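Local coordinates for protein D-alanyl transferase DltD (Enterococcus faecalis, PDB 6O93) that probably transfers D-alanine onto lipoteichoic acid during cell-wall biogenesis in this Gram-positive bacterium, as an SGNH-hydrolase-like member of the DltD family, at residues D141-Q146 / R381-D386; P271-F276 / K320-E325. One frame throughout, in Å; residues are numbered along the deposited sequence.

Interaction 1: D141-Q146 / R381-D386; sequences DQYLAQ and RFYQTD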
ATOM      1  N   ASP A 141       6.574 -15.039 -11.491  1.00 24.31           N
ATOM      2  CA  ASP A 141       6.192 -16.182 -10.668  1.00 22.69           C
ATOM      3  C   ASP A 141       7.406 -16.797  -9.992  1.00 21.95           C
ATOM      4  O   ASP A 141       7.335 -17.219  -8.831  1.00 21.07           O
ATOM      5  CB  ASP A 141       5.477 -17.229 -11.522  1.00 23.75           C
ATOM      6  CG  ASP A 141       4.130 -16.755 -12.014  1.00 23.92           C
ATOM      7  OD1 ASP A 141       3.395 -16.131 -11.224  1.00 24.09           O
ATOM      8  OD2 ASP A 141       3.810 -17.003 -13.192  1.00 25.15           O
ATOM      9  N   GLN A 142       8.533 -16.858 -10.704  1.00 22.70           N
ATOM     10  CA  GLN A 142       9.743 -17.431 -10.128  1.00 23.40           C
ATOM     11  C   GLN A 142      10.333 -16.513  -9.067  1.00 22.65           C
ATOM     12  O   GLN A 142      10.876 -16.989  -8.063  1.00 23.21           O
ATOM     13  CB  GLN A 142      10.765 -17.711 -11.229  1.00 25.49           C
ATOM     14  CG  GLN A 142      10.246 -18.638 -12.314  1.00 27.81           C
ATOM     15  CD  GLN A 142      11.321 -19.039 -13.301  1.00 30.22           C
ATOM     16  OE1 GLN A 142      11.556 -18.351 -14.297  1.00 31.95           O
ATOM     17  NE2 GLN A 142      11.980 -20.160 -13.032  1.00 29.77           N
ATOM     18  N   TYR A 143      10.241 -15.196  -9.267  1.00 21.71           N
ATOM     19  CA  TYR A 143      10.716 -14.275  -8.241  1.00 20.44           C
ATOM     20  C   TYR A 143       9.865 -14.375  -6.982  1.00 19.91           C
ATOM     21  O   TYR A 143      10.397 -14.395  -5.866  1.00 18.72           O
ATOM     22  CB  TYR A 143      10.721 -12.836  -8.764  1.00 19.47           C
ATOM     23  CG  TYR A 143      11.134 -11.847  -7.698  1.00 18.38           C
ATOM     24  CD1 TYR A 143      12.474 -11.610  -7.425  1.00 18.66           C
ATOM     25  CD2 TYR A 143      10.184 -11.170  -6.943  1.00 18.08           C
ATOM     26  CE1 TYR A 143      12.858 -10.717  -6.443  1.00 17.26           C
ATOM     27  CE2 TYR A 143      10.559 -10.277  -5.957  1.00 17.70           C
ATOM     28  CZ  TYR A 143      11.898 -10.056  -5.713  1.00 16.89           C
ATOM     29  OH  TYR A 143      12.278  -9.171  -4.733  1.00 18.06           O
ATOM     30  N   LEU A 144       8.541 -14.440  -7.138  1.00 20.01           N
ATOM     31  CA  LEU A 144       7.669 -14.631  -5.983  1.00 20.28           C
ATOM     32  C   LEU A 144       8.028 -15.911  -5.241  1.00 18.64           C
ATOM     33  O   LEU A 144       8.129 -15.920  -4.010  1.00 17.44           O
ATOM     34  CB  LEU A 144       6.207 -14.668  -6.425  1.00 21.51           C
ATOM     35  CG  LEU A 144       5.553 -13.335  -6.777  1.00 22.68           C
ATOM     36  CD1 LEU A 144       4.173 -13.576  -7.360  1.00 22.49           C
ATOM     37  CD2 LEU A 144       5.466 -12.440  -5.550  1.00 23.91           C
ATOM     38  N   ALA A 145       8.227 -17.006  -5.979  1.00 19.30           N
ATOM     39  CA  ALA A 145       8.592 -18.272  -5.352  1.00 20.03           C
ATOM     40  C   ALA A 145       9.883 -18.136  -4.554  1.00 20.03           C
ATOM     41  O   ALA A 145       9.969 -18.591  -3.407  1.00 18.74           O
ATOM     42  CB  ALA A 145       8.730 -19.360  -6.417  1.00 20.84           C
ATOM     43  N   GLN A 146      10.902 -17.513  -5.149  1.00 21.41           N
ATOM     44  CA  GLN A 146      12.181 -17.354  -4.464  1.00 24.33           C
ATOM     45  C   GLN A 146      12.014 -16.579  -3.162  1.00 22.06           C
ATOM     46  O   GLN A 146      12.542 -16.978  -2.117  1.00 22.63           O
ATOM     47  CB  GLN A 146      13.180 -16.656  -5.390  1.00 29.38           C
ATOM     48  CG  GLN A 146      14.553 -16.394  -4.767  1.00 33.49           C
ATOM     49  CD  GLN A 146      14.642 -15.046  -4.064  1.00 36.26           C
ATOM     50  OE1 GLN A 146      14.904 -14.975  -2.864  1.00 37.72           O
ATOM     51  NE2 GLN A 146      14.433 -13.970  -4.816  1.00 36.43           N
ATOM     52  N   ARG A 381      14.717  -7.424 -15.382  1.00 23.03           N
ATOM     53  CA  ARG A 381      16.005  -7.221 -14.732  1.00 22.83           C
ATOM     54  C   ARG A 381      15.887  -6.381 -13.466  1.00 20.83           C
ATOM     55  O   ARG A 381      16.822  -6.368 -12.658  1.00 19.86           O
ATOM     56  CB  ARG A 381      16.978  -6.584 -15.723  1.00 24.40           C
ATOM     57  CG  ARG A 381      17.236  -7.469 -16.940  1.00 28.37           C
ATOM     58  CD  ARG A 381      18.123  -6.804 -17.977  1.00 32.33           C
ATOM     59  NE  ARG A 381      17.551  -5.558 -18.479  1.00 34.51           N
ATOM     60  CZ  ARG A 381      18.023  -4.884 -19.522  1.00 35.99           C
ATOM     61  NH1 ARG A 381      19.077  -5.336 -20.188  1.00 38.25           N
ATOM     62  NH2 ARG A 381      17.438  -3.757 -19.905  1.00 35.51           N
ATOM     63  N   PHE A 382      14.760  -5.694 -13.263  1.00 19.61           N
ATOM     64  CA  PHE A 382      14.529  -4.990 -12.008  1.00 19.79           C
ATOM     65  C   PHE A 382      14.280  -5.938 -10.839  1.00 20.72           C
ATOM     66  O   PHE A 382      14.219  -5.476  -9.694  1.00 21.51           O
ATOM     67  CB  PHE A 382      13.350  -4.025 -12.153  1.00 19.94           C
ATOM     68  CG  PHE A 382      13.688  -2.753 -12.891  1.00 20.24           C
ATOM     69  CD1 PHE A 382      14.413  -1.749 -12.270  1.00 20.23           C
ATOM     70  CD2 PHE A 382      13.273  -2.559 -14.201  1.00 20.34           C
ATOM     71  CE1 PHE A 382      14.725  -0.579 -12.942  1.00 19.75           C
ATOM     72  CE2 PHE A 382      13.583  -1.389 -14.878  1.00 20.11           C
ATOM     73  CZ  PHE A 382      14.307  -0.399 -14.247  1.00 19.29           C
ATOM     74  N   TYR A 383      14.128  -7.241 -11.095  1.00 20.13           N
ATOM     75  CA  TYR A 383      14.064  -8.229 -10.024  1.00 20.68           C
ATOM     76  C   TYR A 383      15.434  -8.561  -9.448  1.00 21.04           C
ATOM     77  O   TYR A 383      15.511  -9.116  -8.346  1.00 21.73           O
ATOM     78  CB  TYR A 383      13.435  -9.530 -10.535  1.00 20.77           C
ATOM     79  CG  TYR A 383      11.929  -9.519 -10.695  1.00 20.68           C
ATOM     80  CD1 TYR A 383      11.099  -9.067  -9.678  1.00 20.19           C
ATOM     81  CD2 TYR A 383      11.339  -9.985 -11.865  1.00 21.26           C
ATOM     82  CE1 TYR A 383       9.721  -9.072  -9.826  1.00 20.24           C
ATOM     83  CE2 TYR A 383       9.968  -9.992 -12.021  1.00 21.32           C
ATOM     84  CZ  TYR A 383       9.164  -9.535 -11.000  1.00 20.79           C
ATOM     85  OH  TYR A 383       7.800  -9.540 -11.154  1.00 21.80           O
ATOM     86  N   GLN A 384      16.509  -8.241 -10.164  1.00 20.53           N
ATOM     87  CA  GLN A 384      17.827  -8.763  -9.844  1.00 22.05           C
ATOM     88  C   GLN A 384      18.443  -8.043  -8.648  1.00 23.22           C
ATOM     89  O   GLN A 384      18.114  -6.897  -8.328  1.00 21.59           O
ATOM     90  CB  GLN A 384      18.752  -8.641 -11.055  1.00 22.60           C
ATOM     91  CG  GLN A 384      18.309  -9.468 -12.249  1.00 25.05           C
ATOM     92  CD  GLN A 384      19.197  -9.264 -13.458  1.00 26.91           C
ATOM     93  OE1 GLN A 384      20.113  -8.438 -13.441  1.00 27.58           O
ATOM     94  NE2 GLN A 384      18.931 -10.017 -14.519  1.00 27.74           N
ATOM     95  N   THR A 385      19.366  -8.747  -7.987  1.00 25.79           N
ATOM     96  CA  THR A 385      20.061  -8.186  -6.834  1.00 26.33           C
ATOM     97  C   THR A 385      20.857  -6.939  -7.200  1.00 25.58           C
ATOM     98  O   THR A 385      21.006  -6.037  -6.367  1.00 25.42           O
ATOM     99  CB  THR A 385      20.990  -9.238  -6.225  1.00 28.49           C
ATOM    100  OG1 THR A 385      20.207 -10.302  -5.669  1.00 29.90           O
ATOM    101  CG2 THR A 385      21.862  -8.624  -5.134  1.00 29.47           C
ATOM    102  N   ASP A 386      21.381  -6.863  -8.428  1.00 24.66           N
ATOM    103  CA  ASP A 386      22.177  -5.697  -8.799  1.00 24.84           C
ATOM    104  C   ASP A 386      21.325  -4.433  -8.863  1.00 22.46           C
ATOM    105  O   ASP A 386      21.848  -3.330  -8.672  1.00 22.68           O
ATOM    106  CB  ASP A 386      22.904  -5.938 -10.127  1.00 27.59           C
ATOM    107  CG  ASP A 386      21.958  -6.156 -11.295  1.00 29.67           C
ATOM    108  OD1 ASP A 386      20.768  -6.455 -11.068  1.00 29.61           O
ATOM    109  OD2 ASP A 386      22.419  -6.035 -12.451  1.00 30.95           O
TER

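Interaction 2: P271-F276 / K320-E325; sequences PEYGDF and KYQLQE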
ATOM      1  N   PRO A 271      15.860  -5.425  -0.726  1.00 17.94           N
ATOM      2  CA  PRO A 271      15.043  -6.369  -1.504  1.00 17.59           C
ATOM      3  C   PRO A 271      13.667  -5.825  -1.839  1.00 16.79           C
ATOM      4  O   PRO A 271      12.998  -6.374  -2.724  1.00 16.37           O
ATOM      5  CB  PRO A 271      14.950  -7.597  -0.587  1.00 18.89           C
ATOM      6  CG  PRO A 271      16.095  -7.472   0.350  1.00 19.55           C
ATOM      7  CD  PRO A 271      16.303  -6.008   0.552  1.00 18.58           C
ATOM      8  N   GLU A 272      13.223  -4.763  -1.161  1.00 16.47           N
ATOM      9  CA  GLU A 272      11.906  -4.201  -1.438  1.00 16.54           C
ATOM     10  C   GLU A 272      11.815  -3.669  -2.861  1.00 16.17           C
ATOM     11  O   GLU A 272      10.720  -3.622  -3.434  1.00 14.78           O
ATOM     12  CB  GLU A 272      11.591  -3.094  -0.427  1.00 17.95           C
ATOM     13  CG  GLU A 272      10.207  -2.462  -0.580  1.00 16.78           C
ATOM     14  CD  GLU A 272       9.081  -3.399  -0.187  1.00 16.59           C
ATOM     15  OE1 GLU A 272       9.352  -4.415   0.486  1.00 16.25           O
ATOM     16  OE2 GLU A 272       7.919  -3.114  -0.551  1.00 16.33           O
ATOM     17  N   TYR A 273      12.943  -3.257  -3.449  1.00 17.49           N
ATOM     18  CA  TYR A 273      12.926  -2.838  -4.847  1.00 17.63           C
ATOM     19  C   TYR A 273      12.529  -3.996  -5.750  1.00 18.26           C
ATOM     20  O   TYR A 273      11.815  -3.803  -6.743  1.00 18.28           O
ATOM     21  CB  TYR A 273      14.290  -2.279  -5.255  1.00 18.67           C
ATOM     22  CG  TYR A 273      14.617  -0.971  -4.580  1.00 17.95           C
ATOM     23  CD1 TYR A 273      14.009   0.209  -4.986  1.00 17.36           C
ATOM     24  CD2 TYR A 273      15.524  -0.914  -3.529  1.00 18.60           C
ATOM     25  CE1 TYR A 273      14.295   1.409  -4.370  1.00 17.21           C
ATOM     26  CE2 TYR A 273      15.819   0.283  -2.907  1.00 18.61           C
ATOM     27  CZ  TYR A 273      15.199   1.441  -3.332  1.00 17.58           C
ATOM     28  OH  TYR A 273      15.482   2.635  -2.717  1.00 18.44           O
ATOM     29  N   GLY A 274      12.976  -5.209  -5.417  1.00 18.24           N
ATOM     30  CA  GLY A 274      12.519  -6.381  -6.145  1.00 18.74           C
ATOM     31  C   GLY A 274      11.071  -6.723  -5.849  1.00 18.65           C
ATOM     32  O   GLY A 274      10.304  -7.055  -6.758  1.00 19.82           O
ATOM     33  N   ASP A 275      10.675  -6.654  -4.575  1.00 17.64           N
ATOM     34  CA  ASP A 275       9.285  -6.920  -4.222  1.00 18.10           C
ATOM     35  C   ASP A 275       8.361  -5.886  -4.851  1.00 17.79           C
ATOM     36  O   ASP A 275       7.242  -6.209  -5.269  1.00 16.25           O
ATOM     37  CB  ASP A 275       9.119  -6.929  -2.702  1.00 17.21           C
ATOM     38  CG  ASP A 275       9.907  -8.035  -2.037  1.00 18.12           C
ATOM     39  OD1 ASP A 275      10.475  -8.883  -2.757  1.00 18.60           O
ATOM     40  OD2 ASP A 275       9.962  -8.052  -0.790  1.00 19.01           O
ATOM     41  N   PHE A 276       8.817  -4.634  -4.922  1.00 17.44           N
ATOM     42  CA  PHE A 276       8.056  -3.597  -5.607  1.00 16.61           C
ATOM     43  C   PHE A 276       7.894  -3.929  -7.083  1.00 17.02           C
ATOM     44  O   PHE A 276       6.825  -3.713  -7.664  1.00 16.54           O
ATOM     45  CB  PHE A 276       8.752  -2.250  -5.421  1.00 16.83           C
ATOM     46  CG  PHE A 276       8.046  -1.102  -6.077  1.00 17.88           C
ATOM     47  CD1 PHE A 276       6.700  -0.872  -5.844  1.00 18.14           C
ATOM     48  CD2 PHE A 276       8.735  -0.237  -6.906  1.00 18.53           C
ATOM     49  CE1 PHE A 276       6.054   0.191  -6.441  1.00 17.80           C
ATOM     50  CE2 PHE A 276       8.092   0.832  -7.502  1.00 19.11           C
ATOM     51  CZ  PHE A 276       6.750   1.044  -7.269  1.00 18.45           C
ATOM     52  N   LYS A 320      11.415   6.477  -8.983  1.00 19.77           N
ATOM     53  CA  LYS A 320      10.842   7.092 -10.174  1.00 21.02           C
ATOM     54  C   LYS A 320      11.519   6.590 -11.443  1.00 20.59           C
ATOM     55  O   LYS A 320      10.888   6.555 -12.504  1.00 21.43           O
ATOM     56  CB  LYS A 320      10.929   8.616 -10.080  1.00 23.30           C
ATOM     57  CG  LYS A 320      10.009   9.207  -9.019  1.00 25.09           C
ATOM     58  CD  LYS A 320       9.824  10.708  -9.180  1.00 27.22           C
ATOM     59  CE  LYS A 320      11.113  11.464  -8.942  1.00 30.00           C
ATOM     60  NZ  LYS A 320      10.897  12.938  -8.992  1.00 31.62           N
ATOM     61  N   TYR A 321      12.788   6.186 -11.358  1.00 18.89           N
ATOM     62  CA  TYR A 321      13.425   5.562 -12.513  1.00 19.03           C
ATOM     63  C   TYR A 321      12.790   4.210 -12.811  1.00 18.20           C
ATOM     64  O   TYR A 321      12.429   3.921 -13.958  1.00 18.27           O
ATOM     65  CB  TYR A 321      14.928   5.402 -12.280  1.00 18.91           C
ATOM     66  CG  TYR A 321      15.646   4.824 -13.480  1.00 18.33           C
ATOM     67  CD1 TYR A 321      16.048   5.638 -14.527  1.00 19.70           C
ATOM     68  CD2 TYR A 321      15.907   3.465 -13.570  1.00 18.30           C
ATOM     69  CE1 TYR A 321      16.696   5.119 -15.630  1.00 20.58           C
ATOM     70  CE2 TYR A 321      16.557   2.933 -14.671  1.00 19.22           C
ATOM     71  CZ  TYR A 321      16.948   3.766 -15.698  1.00 20.53           C
ATOM     72  OH  TYR A 321      17.597   3.249 -16.797  1.00 21.19           O
ATOM     73  N   GLN A 322      12.641   3.373 -11.785  1.00 18.32           N
ATOM     74  CA  GLN A 322      12.028   2.062 -11.973  1.00 19.30           C
ATOM     75  C   GLN A 322      10.617   2.193 -12.536  1.00 20.09           C
ATOM     76  O   GLN A 322      10.192   1.380 -13.364  1.00 20.52           O
ATOM     77  CB  GLN A 322      12.019   1.308 -10.643  1.00 17.99           C
ATOM     78  CG  GLN A 322      11.526  -0.126 -10.717  1.00 17.34           C
ATOM     79  CD  GLN A 322      11.772  -0.884  -9.420  1.00 16.39           C
ATOM     80  OE1 GLN A 322      12.447  -0.387  -8.516  1.00 15.79           O
ATOM     81  NE2 GLN A 322      11.223  -2.090  -9.326  1.00 15.36           N
ATOM     82  N   LEU A 323       9.881   3.216 -12.101  1.00 20.02           N
ATOM     83  CA  LEU A 323       8.538   3.446 -12.623  1.00 20.40           C
ATOM     84  C   LEU A 323       8.589   3.974 -14.053  1.00 21.38           C
ATOM     85  O   LEU A 323       8.107   3.323 -14.987  1.00 20.87           O
ATOM     86  CB  LEU A 323       7.788   4.421 -11.716  1.00 19.70           C
ATOM     87  CG  LEU A 323       7.422   3.884 -10.330  1.00 19.49           C
ATOM     88  CD1 LEU A 323       6.929   5.009  -9.432  1.00 20.11           C
ATOM     89  CD2 LEU A 323       6.368   2.792 -10.445  1.00 18.78           C
ATOM     90  N   GLN A 324       9.182   5.157 -14.240  1.00 22.73           N
ATOM     91  CA  GLN A 324       9.171   5.804 -15.549  1.00 24.29           C
ATOM     92  C   GLN A 324       9.813   4.925 -16.614  1.00 23.72           C
ATOM     93  O   GLN A 324       9.340   4.874 -17.754  1.00 24.83           O
ATOM     94  CB  GLN A 324       9.892   7.149 -15.468  1.00 27.78           C
ATOM     95  CG  GLN A 324       9.151   8.208 -14.671  1.00 31.11           C
ATOM     96  CD  GLN A 324       8.074   8.899 -15.484  1.00 35.89           C
ATOM     97  OE1 GLN A 324       7.913   8.634 -16.677  1.00 37.78           O
ATOM     98  NE2 GLN A 324       7.332   9.796 -14.844  1.00 37.58           N
ATOM     99  N   GLU A 325      10.894   4.229 -16.263  1.00 22.73           N
ATOM    100  CA  GLU A 325      11.592   3.392 -17.229  1.00 22.08           C
ATOM    101  C   GLU A 325      10.689   2.316 -17.820  1.00 20.53           C
ATOM    102  O   GLU A 325      10.951   1.847 -18.934  1.00 20.28           O
ATOM    103  CB  GLU A 325      12.814   2.754 -16.561  1.00 22.35           C
ATOM    104  CG  GLU A 325      13.568   1.746 -17.409  1.00 24.62           C
ATOM    105  CD  GLU A 325      14.207   2.359 -18.636  1.00 28.04           C
ATOM    106  OE1 GLU A 325      14.133   3.597 -18.805  1.00 28.99           O
ATOM    107  OE2 GLU A 325      14.793   1.594 -19.431  1.00 29.46           O
TER

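Interaction 1: D141-Q146 / R381-D386
The ring of Tyr143 overlaps that of Tyr383 in an offset stack, with centroids 4.5 Å apart and planes inclined by 20°. The overlap is displaced toward the base of Tyr143: Tyr383 CD1 lies over one face of the Tyr143 ring, nearer its rim than its centre, and comes within 3.4 Å of Tyr143 CG. Conversely, the middle of the Tyr383 face is occupied by Tyr143 CB, which makes a CH-pi contact 3.9 Å from the centroid and only 11° off the ring normal. With CG of Tyr143 anti to the backbone N (chi1 177°), the ring is carried out from the helix toward residues 381-386. Beyond the stack, Tyr143 CE1 reaches the carbonyl of Tyr383, 3.6 Å from its O atom. The two hydroxyls diverge, and both are satisfied by one helix, 272-285: Tyr143 OH bonds to Asp275 OD1 and Tyr383 OH to Glu281 OE1. Each buried tyrosine is thus held at its polar end as well as across its face. The pair joins helix 139-148 to the 3-10 turn that precedes helix 385-388, with Gln277 and Ala278 of helix 272-285 packed against Tyr383.

Interaction 2: P271-F276 / K320-E325
Gln322 reaches from helix 320-324 toward helix 272-276, its CG anti to the backbone N and the chain extended beyond it. CB and CG carry the amide outward, and the contacts begin at CD: Gln322 CD lies 4.0 Å from Phe276 CD2. At the tip, Gln322 NE2 donates to the main-chain O of Tyr273 over 3.2 Å in a nearly straight bond, with an N-H...O angle of 175°. The acceptor lies in the amide plane, whereas the donor is tilted 23° from the carbonyl plane. NE2 has a second acceptor in Gln277 OE1. The other branch, Gln322 OE1, sits at the edge of the Tyr273 ring, 3.9 Å from Tyr273 CD1, and accepts a hydrogen bond from Trp387 NE1, so partners at both ends of the amide fix its rotation. Alongside, Leu323 CD2 touches Phe276 CZ at 3.6 Å, the two side chains crossing at about a right angle. The short helical segments run nearly parallel, at 22°, with axes 11.7 Å apart. On the sheet side, Phe276 and Leu323 both contact Phe292 of strand 289-294, and Leu323 meets Ile331 of strand 331-333, placing helices 272-285 and 309-324 side by side on the parallel sheet.

The centres of the two interactions lie about 12 Å apart, on the same side of the chain's centre, and helix 272-285 connects them. Segments follow in the order 141-146, 271-276, 320-325 and 381-386, so interaction 2 is nested within the chain span closed by interaction 1. Tyr383 CD1 packs 3.6 Å from Gly274 O, bringing the aromatic stack directly against the helix of interaction 2. Interaction 2 belongs to the SGNH-hydrolase-like alpha/beta core, where helix 309-324 lies in the beta-alpha-beta crossover between neighbouring parallel strands 289-294 and 331-333; interaction 1 extends this packing outward, attaching helix 139-148 and the C-terminal region to the sheet-flanking helices.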